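Formate dehydrogenase (Staphylococcus aureus, PDB 6TTB) probably oxidises formate to carbon dioxide, using NAD as the hydride acceptor bound in a Rossmann-type domain. Local coordinates at residues 192-197 against 234-239; 201-206 against 242-247; 152-157 against 272-277; 260-265 against 282-287. One frame throughout, in Å; residues are numbered along the deposited sequence.

Interaction 1: 192-197 against 234-239. With NAD (nicotinamide-adenine-dinucleotide), chain C.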
# COMPACT_ATOMS: atom_id res chain seq x y z
N GLY A 192 5.85 -10.38 -10.82
CA GLY A 192 6.09 -10.31 -12.25
C GLY A 192 5.86 -8.90 -12.73
O GLY A 192 4.82 -8.30 -12.41
N ILE A 193 6.89 -8.33 -13.38
CA ILE A 193 6.80 -6.98 -13.92
C ILE A 193 6.59 -7.10 -15.41
O ILE A 193 7.51 -7.47 -16.12
CB ILE A 193 8.06 -6.10 -13.54
CG1 ILE A 193 8.17 -5.82 -12.03
CG2 ILE A 193 8.13 -4.81 -14.34
CD1 ILE A 193 9.43 -6.38 -11.43
N PHE A 194 5.36 -6.82 -15.86
CA PHE A 194 5.06 -6.82 -17.26
C PHE A 194 5.45 -5.48 -17.85
O PHE A 194 4.74 -4.51 -17.70
CB PHE A 194 3.59 -7.01 -17.45
CG PHE A 194 3.15 -7.04 -18.88
CD1 PHE A 194 3.48 -8.13 -19.71
CD2 PHE A 194 2.38 -6.01 -19.41
CE1 PHE A 194 3.08 -8.14 -21.04
CE2 PHE A 194 1.91 -6.06 -20.70
CZ PHE A 194 2.30 -7.09 -21.54
N GLY A 195 6.61 -5.42 -18.53
CA GLY A 195 7.05 -4.21 -19.19
C GLY A 195 8.12 -3.52 -18.39
O GLY A 195 7.86 -2.91 -17.36
N PHE A 196 9.35 -3.73 -18.84
CA PHE A 196 10.50 -3.49 -18.01
C PHE A 196 11.21 -2.31 -18.61
O PHE A 196 12.35 -2.40 -18.95
CB PHE A 196 11.35 -4.78 -17.92
CG PHE A 196 12.25 -4.85 -16.71
CD1 PHE A 196 11.73 -4.76 -15.44
CD2 PHE A 196 13.63 -5.04 -16.85
CE1 PHE A 196 12.57 -4.80 -14.32
CE2 PHE A 196 14.47 -5.09 -15.74
CZ PHE A 196 13.94 -4.96 -14.47
N GLY A 197 10.48 -1.23 -18.80
CA GLY A 197 11.04 0.03 -19.24
C GLY A 197 11.49 0.85 -18.05
O GLY A 197 11.97 0.29 -17.03
N ASP A 234 4.01 -16.13 -21.07
CA ASP A 234 3.31 -17.29 -20.57
C ASP A 234 3.66 -17.39 -19.10
O ASP A 234 2.80 -17.53 -18.23
CB ASP A 234 3.70 -18.55 -21.37
N GLU A 235 4.96 -17.33 -18.84
CA GLU A 235 5.50 -17.79 -17.59
C GLU A 235 5.19 -16.71 -16.54
O GLU A 235 4.72 -17.02 -15.46
CB GLU A 235 6.99 -18.00 -17.82
CG GLU A 235 7.79 -18.26 -16.55
CD GLU A 235 7.40 -19.53 -15.85
OE1 GLU A 235 6.39 -20.17 -16.31
OE2 GLU A 235 8.07 -19.88 -14.80
N LEU A 236 5.40 -15.44 -16.91
CA LEU A 236 5.06 -14.39 -15.99
C LEU A 236 3.63 -14.61 -15.48
O LEU A 236 3.39 -14.55 -14.29
CB LEU A 236 5.14 -13.04 -16.69
CG LEU A 236 5.27 -11.85 -15.78
CD1 LEU A 236 6.74 -11.45 -15.70
CD2 LEU A 236 4.47 -10.71 -16.34
N VAL A 237 2.72 -14.88 -16.41
CA VAL A 237 1.30 -14.95 -16.10
C VAL A 237 1.07 -16.06 -15.11
O VAL A 237 0.24 -15.92 -14.21
CB VAL A 237 0.44 -15.19 -17.34
CG1 VAL A 237 -0.94 -15.73 -17.00
CG2 VAL A 237 0.38 -13.99 -18.21
N SER A 238 1.75 -17.18 -15.30
CA SER A 238 1.34 -18.36 -14.53
C SER A 238 2.12 -18.52 -13.24
O SER A 238 1.62 -19.15 -12.34
CB SER A 238 1.35 -19.62 -15.34
OG SER A 238 2.57 -19.73 -16.01
N SER A 239 3.32 -17.92 -13.15
CA SER A 239 4.18 -18.18 -11.98
C SER A 239 4.13 -17.02 -10.97
O SER A 239 4.57 -17.22 -9.81
CB SER A 239 5.61 -18.54 -12.35
OG SER A 239 6.22 -17.50 -13.14
PA NAD C . 8.67 2.68 -21.10
O1A NAD C . 8.64 2.87 -22.58
O2A NAD C . 9.91 2.99 -20.28
O5B NAD C . 8.09 1.22 -20.71
C5B NAD C . 7.38 0.41 -21.67
C4B NAD C . 8.20 -0.82 -21.94
O4B NAD C . 7.29 -1.91 -22.17
C3B NAD C . 9.14 -0.74 -23.17
O3B NAD C . 10.54 -0.65 -22.88
C2B NAD C . 8.83 -1.99 -24.00
O2B NAD C . 9.97 -2.78 -24.28
C1B NAD C . 7.77 -2.75 -23.18
N9A NAD C . 6.65 -3.24 -24.01
C8A NAD C . 6.37 -2.86 -25.32
N7A NAD C . 5.42 -3.58 -25.87
C5A NAD C . 5.11 -4.55 -24.91
C6A NAD C . 4.22 -5.66 -24.91
N6A NAD C . 3.49 -6.05 -25.94
N1A NAD C . 4.23 -6.46 -23.81
C2A NAD C . 5.01 -6.11 -22.77
N3A NAD C . 5.84 -5.08 -22.65
C4A NAD C . 5.86 -4.33 -23.76
O3 NAD C . 7.51 3.53 -20.50
PN NAD C . 7.37 3.83 -18.98
O1N NAD C . 7.92 5.22 -18.78
O2N NAD C . 7.96 2.70 -18.19
O5D NAD C . 5.76 3.83 -18.84
C5D NAD C . 5.08 2.60 -18.44
C4D NAD C . 3.63 2.80 -18.70
O4D NAD C . 3.06 3.49 -17.56
C3D NAD C . 3.36 3.66 -19.96
O3D NAD C . 2.78 2.92 -21.02
C2D NAD C . 2.50 4.82 -19.45
O2D NAD C . 1.31 5.07 -20.18
C1D NAD C . 2.16 4.47 -18.02
N1N NAD C . 2.28 5.68 -17.19
C2N NAD C . 1.17 6.11 -16.40
C3N NAD C . 1.26 7.26 -15.59
C7N NAD C . 0.20 7.55 -14.53
O7N NAD C . 0.02 8.72 -14.17
N7N NAD C . -0.49 6.53 -13.99
C4N NAD C . 2.41 8.11 -15.77
C5N NAD C . 3.49 7.69 -16.58
C6N NAD C . 3.39 6.49 -17.30
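Leu236 turns CG anti to its backbone N (chi1 -161°), which carries both methyls onto strand 192-194, where Phe194 CG is also anti (chi1 -179°) and sends its ring toward the adenine. This is the first strand of the Rossmann fold of the NAD-binding domain, packed by helix 233-239; the two short axes approach to 8.6 Å and run at 137° to each other. The branches of Leu236 divide the work. CD1 rests on the bare CA of Gly192 at 3.7 Å and on the neighbouring Ile193 N, while CD2 comes obliquely to Phe194 and meets its CB at 4.0 Å. No hydrogen bond crosses this buried, apolar contact. Beyond the strand, Gly195 and Gly197 fit the GxGxxG pattern of dinucleotide-binding domains, and Gly197 is the N-cap of the next helix, whose Arg198 N and Ile199 N hydrogen-bond to NAD. On the helix, Glu235 O is gripped by the backbone N and the hydroxyl of Ser239, OG lying above the carbonyl plane. Phe194 thus joins the helix to the coenzyme: CB touches Leu236, and NAD C2A lies over one face of the ring, 3.3 Å from Phe194 CE1.

Interaction 2: 201-206 against 242-247; sequences QLVAER and AITIHA. With NAD (nicotinamide-adenine-dinucleotide), chain C.
Helix 201-206 passes over strand 242-245 and the loop that follows it, with Val203 and Thr244 nearest in the backbone at a CA to CA distance of 9.0 Å, so side chains alone bridge the gap. Val203 does the bridging, one methyl to each partner. CG1, anti to the backbone N, comes to the CG2 methyl of Thr244 at 4.3 Å, a loose approach. CG2, anti to the carbonyl carbon, reaches obliquely to the His246 ring, 3.8 Å from NE2, in an off-centre CH-pi contact. That ring is held in place from the strand side: His246 NE2 and Thr244 OG1 share a 2.7 Å hydrogen bond, in which either may be the donor, and Thr244 CG2 lies at the ring edge, in its plane. The bond restrains the rotation of the imidazole and pairs two polar atoms of buried side chains. On the helix itself Leu202 O accepts from both Arg206 N and Arg206 NH1, which arrive from opposite faces of its carbonyl plane. Past the strand the chain enters the coenzyme pocket of the Rossmann fold. Ala247 O takes a weak hydrogen bond from NAD O3D at 3.1 Å, and Ala247 CB lies 3.9 Å from NAD N3A on the adenine. Helix 144-160 fills in beside the contact, with Ala148 on Val203 and Ala151 on Thr244; Arg206 packs on Pro209 of the second subunit, and strand 242-245 runs between strands 190-194 and 269-273.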
# COMPACT_ATOMS: atom_id res chain seq x y z
N GLN A 201 11.51 -0.74 -14.22
CA GLN A 201 12.82 -0.81 -13.60
C GLN A 201 12.86 -0.04 -12.26
O GLN A 201 13.49 -0.49 -11.29
CB GLN A 201 13.83 -0.34 -14.59
CG GLN A 201 14.35 -1.50 -15.44
CD GLN A 201 15.19 -1.01 -16.59
OE1 GLN A 201 16.06 -0.15 -16.41
NE2 GLN A 201 14.80 -1.39 -17.80
N LEU A 202 12.15 1.09 -12.22
CA LEU A 202 12.07 1.87 -11.01
C LEU A 202 11.35 1.02 -9.96
O LEU A 202 11.66 1.08 -8.76
CB LEU A 202 11.31 3.17 -11.28
CG LEU A 202 12.11 4.24 -12.02
CD1 LEU A 202 11.17 5.32 -12.64
CD2 LEU A 202 13.08 4.87 -11.11
N VAL A 203 10.47 0.16 -10.42
CA VAL A 203 9.65 -0.59 -9.51
C VAL A 203 10.49 -1.71 -8.99
O VAL A 203 10.37 -2.09 -7.83
CB VAL A 203 8.42 -1.10 -10.22
CG1 VAL A 203 7.85 -2.29 -9.54
CG2 VAL A 203 7.40 0.00 -10.38
N ALA A 204 11.38 -2.24 -9.84
CA ALA A 204 12.21 -3.35 -9.39
C ALA A 204 13.12 -2.87 -8.27
O ALA A 204 13.22 -3.53 -7.25
CB ALA A 204 12.96 -4.00 -10.51
N GLU A 205 13.69 -1.69 -8.46
CA GLU A 205 14.67 -1.17 -7.53
C GLU A 205 14.02 -1.08 -6.17
O GLU A 205 14.59 -1.51 -5.17
CB GLU A 205 15.14 0.21 -7.97
CG GLU A 205 16.51 0.18 -8.63
CD GLU A 205 16.65 1.25 -9.70
OE1 GLU A 205 16.27 2.43 -9.40
OE2 GLU A 205 17.10 0.91 -10.85
N ARG A 206 12.81 -0.52 -6.15
CA ARG A 206 12.14 -0.32 -4.89
C ARG A 206 11.60 -1.65 -4.38
O ARG A 206 11.49 -1.81 -3.20
CB ARG A 206 11.02 0.71 -4.96
CG ARG A 206 11.47 2.04 -5.53
CD ARG A 206 10.22 2.84 -5.83
NE ARG A 206 10.64 4.23 -6.00
CZ ARG A 206 11.75 4.57 -6.67
NH1 ARG A 206 12.44 3.63 -7.29
NH2 ARG A 206 12.16 5.84 -6.70
N ALA A 242 1.97 -11.88 -7.78
CA ALA A 242 1.15 -10.81 -8.32
C ALA A 242 1.89 -10.15 -9.44
O ALA A 242 3.10 -10.32 -9.53
CB ALA A 242 0.82 -9.81 -7.28
N ILE A 243 1.18 -9.37 -10.24
CA ILE A 243 1.75 -8.78 -11.44
C ILE A 243 1.45 -7.29 -11.46
O ILE A 243 0.31 -6.85 -11.19
CB ILE A 243 1.14 -9.45 -12.68
CG1 ILE A 243 1.65 -10.89 -12.86
CG2 ILE A 243 1.41 -8.64 -13.92
CD1 ILE A 243 0.82 -11.76 -13.79
N THR A 244 2.44 -6.52 -11.85
CA THR A 244 2.23 -5.10 -12.03
C THR A 244 2.58 -4.78 -13.47
O THR A 244 3.58 -5.31 -14.00
CB THR A 244 2.99 -4.29 -10.96
OG1 THR A 244 2.81 -2.89 -11.14
CG2 THR A 244 4.48 -4.52 -10.91
N ILE A 245 1.80 -3.88 -14.07
CA ILE A 245 1.83 -3.57 -15.50
C ILE A 245 2.54 -2.26 -15.70
O ILE A 245 2.15 -1.24 -15.13
CB ILE A 245 0.39 -3.43 -16.01
CG1 ILE A 245 -0.49 -4.60 -15.55
CG2 ILE A 245 0.36 -3.16 -17.49
CD1 ILE A 245 -0.69 -5.71 -16.50
N HIS A 246 3.53 -2.27 -16.57
CA HIS A 246 4.26 -1.04 -16.90
C HIS A 246 4.51 -1.00 -18.38
O HIS A 246 5.60 -0.64 -18.81
CB HIS A 246 5.55 -0.86 -16.04
CG HIS A 246 5.21 -0.88 -14.58
ND1 HIS A 246 4.54 0.17 -13.99
CD2 HIS A 246 5.15 -1.93 -13.70
CE1 HIS A 246 4.27 -0.15 -12.75
NE2 HIS A 246 4.62 -1.46 -12.55
N ALA A 247 3.49 -1.42 -19.14
CA ALA A 247 3.57 -1.53 -20.59
C ALA A 247 2.72 -0.42 -21.21
O ALA A 247 1.71 -0.00 -20.63
CB ALA A 247 3.08 -2.90 -21.00
PA NAD C . 8.67 2.68 -21.10
O1A NAD C . 8.64 2.87 -22.58
O2A NAD C . 9.91 2.99 -20.28
O5B NAD C . 8.09 1.22 -20.71
C5B NAD C . 7.38 0.41 -21.67
C4B NAD C . 8.20 -0.82 -21.94
O4B NAD C . 7.29 -1.91 -22.17
C3B NAD C . 9.14 -0.74 -23.17
O3B NAD C . 10.54 -0.65 -22.88
C2B NAD C . 8.83 -1.99 -24.00
O2B NAD C . 9.97 -2.78 -24.28
C1B NAD C . 7.77 -2.75 -23.18
N9A NAD C . 6.65 -3.24 -24.01
C8A NAD C . 6.37 -2.86 -25.32
N7A NAD C . 5.42 -3.58 -25.87
C5A NAD C . 5.11 -4.55 -24.91
C6A NAD C . 4.22 -5.66 -24.91
N6A NAD C . 3.49 -6.05 -25.94
N1A NAD C . 4.23 -6.46 -23.81
C2A NAD C . 5.01 -6.11 -22.77
N3A NAD C . 5.84 -5.08 -22.65
C4A NAD C . 5.86 -4.33 -23.76
O3 NAD C . 7.51 3.53 -20.50
PN NAD C . 7.37 3.83 -18.98
O1N NAD C . 7.92 5.22 -18.78
O2N NAD C . 7.96 2.70 -18.19
O5D NAD C . 5.76 3.83 -18.84
C5D NAD C . 5.08 2.60 -18.44
C4D NAD C . 3.63 2.80 -18.70
O4D NAD C . 3.06 3.49 -17.56
C3D NAD C . 3.36 3.66 -19.96
O3D NAD C . 2.78 2.92 -21.02
C2D NAD C . 2.50 4.82 -19.45
O2D NAD C . 1.31 5.07 -20.18
C1D NAD C . 2.16 4.47 -18.02
N1N NAD C . 2.28 5.68 -17.19
C2N NAD C . 1.17 6.11 -16.40
C3N NAD C . 1.26 7.26 -15.59
C7N NAD C . 0.20 7.55 -14.53
O7N NAD C . 0.02 8.72 -14.17
N7N NAD C . -0.49 6.53 -13.99
C4N NAD C . 2.41 8.11 -15.77
C5N NAD C . 3.49 7.69 -16.58
C6N NAD C . 3.39 6.49 -17.30

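Interaction 3: 152-157 against 272-277; sequences VMDLLI and VNTARG. With NAD (nicotinamide-adenine-dinucleotide), chain C.
Apolar contact joins the two segments where the methyls of Val272 spread against helix 152-157. Val272 CG2 sits 3.6 Å from Asp154 CB, and the same methyl lies 4.1 Å from Leu155 CD1; CG1, which lies anti to the backbone N (chi1 161°), also reaches the CB of Asp154. Asp154 OD2 lies against Val272 CG1 at 3.8 Å and against Thr274 CG2 at 3.9 Å, van der Waals meetings of an oxygen with methyls. Hydrogen bonds do not cross between the segments. They shape the loop instead: Asn273 OD1 accepts from Ala275 N at 2.8 Å, an Asx turn, and Asn273 ND2 gives a nearly straight bond to Arg276 O, which lies in the amide plane although the donor stands above the carbonyl plane. The turn follows strand 269-273 of the parallel Rossmann sheet, at whose C-terminal edge such domains bind their dinucleotide, and the loop meets NAD accordingly. Thr274 O receives the nicotinamide amide N7N at 3.3 Å with an N-H...O angle of 171°. Charge enters with Arg276, whose chain bends at chi2 to bring NE to the ribose hydroxyl NAD O2D, near the plane and at the edge of the guanidinium, in a hydrogen bond of doubtfully short length. Its NH1 forms a salt bridge with Asp122. At the subunit interface, Leu156 packs on Leu156 of the second subunit.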
# COMPACT_ATOMS: atom_id res chain seq x y z
N VAL A 152 4.07 0.12 -6.00
CA VAL A 152 4.55 -0.73 -4.93
C VAL A 152 3.62 -0.56 -3.75
O VAL A 152 3.26 -1.55 -3.10
CB VAL A 152 6.06 -0.56 -4.59
CG1 VAL A 152 6.92 -0.75 -5.82
CG2 VAL A 152 6.33 0.75 -4.07
N MET A 153 3.05 0.64 -3.64
CA MET A 153 2.07 0.89 -2.58
C MET A 153 0.87 -0.03 -2.79
O MET A 153 0.44 -0.75 -1.85
CB MET A 153 1.59 2.32 -2.63
CG MET A 153 0.50 2.64 -1.70
SD MET A 153 -0.02 4.37 -1.97
CE MET A 153 -1.09 4.18 -3.42
N ASP A 154 0.40 -0.07 -4.03
CA ASP A 154 -0.66 -0.98 -4.41
C ASP A 154 -0.30 -2.42 -4.08
O ASP A 154 -1.18 -3.14 -3.56
CB ASP A 154 -1.05 -0.82 -5.88
CG ASP A 154 -1.72 0.50 -6.26
OD1 ASP A 154 -2.15 1.20 -5.42
OD2 ASP A 154 -1.87 0.72 -7.42
N LEU A 155 0.93 -2.90 -4.43
CA LEU A 155 1.31 -4.27 -4.02
C LEU A 155 1.05 -4.42 -2.54
O LEU A 155 0.28 -5.24 -2.14
CB LEU A 155 2.78 -4.59 -4.28
CG LEU A 155 3.16 -5.23 -5.64
CD1 LEU A 155 1.95 -5.89 -6.35
CD2 LEU A 155 3.75 -4.18 -6.51
N LEU A 156 1.63 -3.52 -1.75
CA LEU A 156 1.55 -3.60 -0.32
C LEU A 156 0.09 -3.60 0.13
O LEU A 156 -0.32 -4.48 0.83
CB LEU A 156 2.35 -2.45 0.27
CG LEU A 156 3.88 -2.59 0.15
CD1 LEU A 156 4.58 -1.27 0.34
CD2 LEU A 156 4.43 -3.60 1.15
N ILE A 157 -0.71 -2.61 -0.30
CA ILE A 157 -2.10 -2.51 0.15
C ILE A 157 -2.83 -3.81 -0.18
O ILE A 157 -3.63 -4.29 0.57
CB ILE A 157 -2.81 -1.31 -0.52
CG1 ILE A 157 -2.26 0.03 -0.04
CG2 ILE A 157 -4.33 -1.39 -0.36
CD1 ILE A 157 -2.86 1.21 -0.73
N VAL A 272 -1.88 -5.37 -10.50
CA VAL A 272 -1.75 -3.95 -10.30
C VAL A 272 -1.44 -3.34 -11.64
O VAL A 272 -0.57 -3.80 -12.35
CB VAL A 272 -0.69 -3.56 -9.27
CG1 VAL A 272 -0.25 -2.11 -9.39
CG2 VAL A 272 -1.22 -3.77 -7.90
N ASN A 273 -2.22 -2.32 -11.96
CA ASN A 273 -2.13 -1.72 -13.25
C ASN A 273 -2.29 -0.22 -13.07
O ASN A 273 -3.39 0.28 -12.88
CB ASN A 273 -3.15 -2.28 -14.19
CG ASN A 273 -3.23 -1.47 -15.46
OD1 ASN A 273 -2.27 -0.76 -15.80
ND2 ASN A 273 -4.38 -1.58 -16.17
N THR A 274 -1.15 0.46 -13.10
CA THR A 274 -1.08 1.87 -13.16
C THR A 274 -0.49 2.32 -14.52
O THR A 274 0.19 3.38 -14.60
CB THR A 274 -0.02 2.28 -12.16
OG1 THR A 274 1.14 1.45 -12.46
CG2 THR A 274 -0.51 2.13 -10.75
N ALA A 275 -0.64 1.46 -15.56
CA ALA A 275 -0.18 1.81 -16.90
C ALA A 275 -1.35 2.40 -17.69
O ALA A 275 -1.53 3.61 -17.67
CB ALA A 275 0.52 0.67 -17.58
N ARG A 276 -2.21 1.58 -18.31
CA ARG A 276 -3.44 2.16 -18.86
C ARG A 276 -4.63 1.22 -18.70
O ARG A 276 -4.52 0.04 -18.96
CB ARG A 276 -3.32 2.74 -20.30
CG ARG A 276 -1.93 3.17 -20.74
CD ARG A 276 -1.87 4.58 -21.29
NE ARG A 276 -0.54 4.82 -21.89
CZ ARG A 276 -0.30 5.05 -23.19
NH1 ARG A 276 -1.30 5.07 -24.05
NH2 ARG A 276 0.94 5.19 -23.63
N GLY A 277 -5.80 1.80 -18.37
CA GLY A 277 -7.04 1.08 -18.16
C GLY A 277 -7.27 -0.06 -19.15
O GLY A 277 -7.63 -1.17 -18.73
PA NAD C . 8.67 2.68 -21.10
O1A NAD C . 8.64 2.87 -22.58
O2A NAD C . 9.91 2.99 -20.28
O5B NAD C . 8.09 1.22 -20.71
C5B NAD C . 7.38 0.41 -21.67
C4B NAD C . 8.20 -0.82 -21.94
O4B NAD C . 7.29 -1.91 -22.17
C3B NAD C . 9.14 -0.74 -23.17
O3B NAD C . 10.54 -0.65 -22.88
C2B NAD C . 8.83 -1.99 -24.00
O2B NAD C . 9.97 -2.78 -24.28
C1B NAD C . 7.77 -2.75 -23.18
N9A NAD C . 6.65 -3.24 -24.01
C8A NAD C . 6.37 -2.86 -25.32
N7A NAD C . 5.42 -3.58 -25.87
C5A NAD C . 5.11 -4.55 -24.91
C6A NAD C . 4.22 -5.66 -24.91
N6A NAD C . 3.49 -6.05 -25.94
N1A NAD C . 4.23 -6.46 -23.81
C2A NAD C . 5.01 -6.11 -22.77
N3A NAD C . 5.84 -5.08 -22.65
C4A NAD C . 5.86 -4.33 -23.76
O3 NAD C . 7.51 3.53 -20.50
PN NAD C . 7.37 3.83 -18.98
O1N NAD C . 7.92 5.22 -18.78
O2N NAD C . 7.96 2.70 -18.19
O5D NAD C . 5.76 3.83 -18.84
C5D NAD C . 5.08 2.60 -18.44
C4D NAD C . 3.63 2.80 -18.70
O4D NAD C . 3.06 3.49 -17.56
C3D NAD C . 3.36 3.66 -19.96
O3D NAD C . 2.78 2.92 -21.02
C2D NAD C . 2.50 4.82 -19.45
O2D NAD C . 1.31 5.07 -20.18
C1D NAD C . 2.16 4.47 -18.02
N1N NAD C . 2.28 5.68 -17.19
C2N NAD C . 1.17 6.11 -16.40
C3N NAD C . 1.26 7.26 -15.59
C7N NAD C . 0.20 7.55 -14.53
O7N NAD C . 0.02 8.72 -14.17
N7N NAD C . -0.49 6.53 -13.99
C4N NAD C . 2.41 8.11 -15.77
C5N NAD C . 3.49 7.69 -16.58
C6N NAD C . 3.39 6.49 -17.30

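Interaction 4: 260-265 against 282-287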
# COMPACT_ATOMS: atom_id res chain seq x y z
N ASP A 260 -9.09 -14.61 -20.88
CA ASP A 260 -8.24 -15.77 -21.13
C ASP A 260 -7.00 -15.72 -20.27
O ASP A 260 -6.66 -16.73 -19.62
CB ASP A 260 -7.72 -15.76 -22.54
CG ASP A 260 -8.70 -16.43 -23.48
OD1 ASP A 260 -9.63 -17.16 -22.96
OD2 ASP A 260 -8.55 -16.25 -24.71
N VAL A 261 -6.31 -14.55 -20.35
CA VAL A 261 -5.13 -14.23 -19.57
C VAL A 261 -5.45 -14.21 -18.06
O VAL A 261 -4.75 -14.83 -17.28
CB VAL A 261 -4.47 -12.90 -19.97
CG1 VAL A 261 -3.21 -12.71 -19.13
CG2 VAL A 261 -4.16 -12.79 -21.44
N LEU A 262 -6.42 -13.39 -17.63
CA LEU A 262 -6.81 -13.48 -16.23
C LEU A 262 -6.88 -14.94 -15.88
O LEU A 262 -6.24 -15.35 -14.95
CB LEU A 262 -8.17 -12.79 -16.01
CG LEU A 262 -8.16 -11.29 -16.29
CD1 LEU A 262 -9.48 -10.62 -15.97
CD2 LEU A 262 -7.00 -10.60 -15.57
N SER A 263 -7.63 -15.74 -16.65
CA SER A 263 -7.85 -17.16 -16.35
C SER A 263 -6.54 -17.92 -16.03
O SER A 263 -6.53 -18.78 -15.19
CB SER A 263 -8.71 -17.86 -17.46
N ARG A 264 -5.42 -17.52 -16.65
CA ARG A 264 -4.16 -18.31 -16.72
C ARG A 264 -3.23 -17.90 -15.60
O ARG A 264 -2.17 -18.50 -15.38
CB ARG A 264 -3.44 -18.03 -18.07
CG ARG A 264 -4.29 -18.32 -19.31
CD ARG A 264 -3.55 -18.95 -20.46
NE ARG A 264 -3.34 -17.93 -21.47
CZ ARG A 264 -2.24 -17.18 -21.57
NH1 ARG A 264 -1.23 -17.36 -20.72
NH2 ARG A 264 -2.13 -16.27 -22.54
N MET A 265 -3.57 -16.78 -14.98
CA MET A 265 -2.88 -16.21 -13.84
C MET A 265 -3.14 -17.13 -12.64
O MET A 265 -4.15 -17.82 -12.61
CB MET A 265 -3.47 -14.83 -13.57
CG MET A 265 -2.89 -13.77 -14.44
SD MET A 265 -3.11 -12.05 -13.72
CE MET A 265 -2.15 -12.26 -12.20
N ARG A 282 -12.27 -4.58 -18.78
CA ARG A 282 -13.08 -4.05 -17.70
C ARG A 282 -13.86 -5.19 -17.04
O ARG A 282 -13.84 -5.35 -15.81
CB ARG A 282 -14.07 -3.02 -18.20
CG ARG A 282 -15.03 -2.58 -17.12
CD ARG A 282 -16.00 -1.55 -17.63
NE ARG A 282 -17.09 -2.37 -18.07
CZ ARG A 282 -17.91 -2.07 -19.04
NH1 ARG A 282 -17.83 -0.89 -19.63
NH2 ARG A 282 -18.82 -2.93 -19.39
N ASP A 283 -14.53 -5.98 -17.88
CA ASP A 283 -15.58 -6.86 -17.41
C ASP A 283 -14.98 -8.17 -16.93
O ASP A 283 -15.40 -8.75 -15.93
CB ASP A 283 -16.57 -7.08 -18.54
CG ASP A 283 -17.58 -5.94 -18.67
OD1 ASP A 283 -17.52 -4.92 -17.82
OD2 ASP A 283 -18.48 -6.07 -19.56
N ALA A 284 -14.01 -8.67 -17.68
CA ALA A 284 -13.32 -9.88 -17.31
C ALA A 284 -12.75 -9.72 -15.90
O ALA A 284 -12.83 -10.66 -15.11
CB ALA A 284 -12.25 -10.20 -18.30
N LEU A 285 -12.22 -8.51 -15.58
CA LEU A 285 -11.49 -8.35 -14.33
C LEU A 285 -12.47 -8.42 -13.16
O LEU A 285 -12.15 -8.95 -12.10
CB LEU A 285 -10.77 -7.01 -14.32
CG LEU A 285 -10.14 -6.68 -12.98
CD1 LEU A 285 -8.72 -7.16 -12.99
CD2 LEU A 285 -10.17 -5.18 -12.70
N VAL A 286 -13.66 -7.85 -13.35
CA VAL A 286 -14.76 -8.04 -12.41
C VAL A 286 -15.05 -9.52 -12.17
O VAL A 286 -14.93 -9.98 -11.02
CB VAL A 286 -15.98 -7.24 -12.86
CG1 VAL A 286 -17.22 -7.55 -12.03
CG2 VAL A 286 -15.64 -5.76 -12.89
N GLU A 287 -15.27 -10.30 -13.26
CA GLU A 287 -15.67 -11.69 -13.10
C GLU A 287 -14.58 -12.45 -12.38
O GLU A 287 -14.86 -13.17 -11.44
CB GLU A 287 -16.21 -12.34 -14.38
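Asp283 OD1, on the residue just before the Ala284 that meets Leu262, is gripped side-on by Arg282 with two nitrogens, NE at 2.6 Å and NH2 at 2.8 Å. OD1 lies close to the guanidinium plane, and both nitrogens reach it from the same face of the carboxylate. The salt bridge ties neighbouring residues at the exposed start of helix 282-291 and takes no part in the packing against helix 259-264. That packing is apolar and centres on Leu262. With CG anti to the carbonyl carbon (chi1 -63°) and the chain then extended, its CD1 methyl projects into the backbone of the other helix at the Ala284-Leu285 link. CD1 lies 3.4 Å from Ala284 C and equally near Leu285 CA, with Ala284 CB at 3.6 Å and Leu285 CB at 4.2 Å from it. The methyl thus meets the helix backbone beside the Ala284 CB, while the rest of the Leu285 side chain runs on toward the sheet. Leu262 and Leu285 are the nearest pair in the backbone, CA to CA 7.2 Å. Both helices belong to the Rossmann-type domain, one preceding and one following strand 269-273, and both leucines rest on Leu271 of that strand. Around them, Val261 and Met265 pack on Val237 of helix 233-239, and Leu285 meets Trp313 and Met316.

Overall arrangement
Interactions 1, 2 and 3 draw on neighbouring strands of one parallel sheet, 190-194, 242-245 and 269-273, and all touch NAD. Interactions 1 and 2 meet through a probable hydrogen bond from His246 N to Phe194 O, and interactions 2 and 3 through the strand pairing of Ile243 and Ile245 with Val272. Interaction 4 joins two helices away from the coenzyme; it reaches interaction 1 where Val237 packs on Met265, and interaction 2 through Ile243. All four are buried and mainly apolar: the centre of interaction 3 lies nearest the chain's centre, about 10 Å away, and that of interaction 4 farthest, about 20 Å, with exposed residues beside it. Interactions 2 and 3 also border the second subunit.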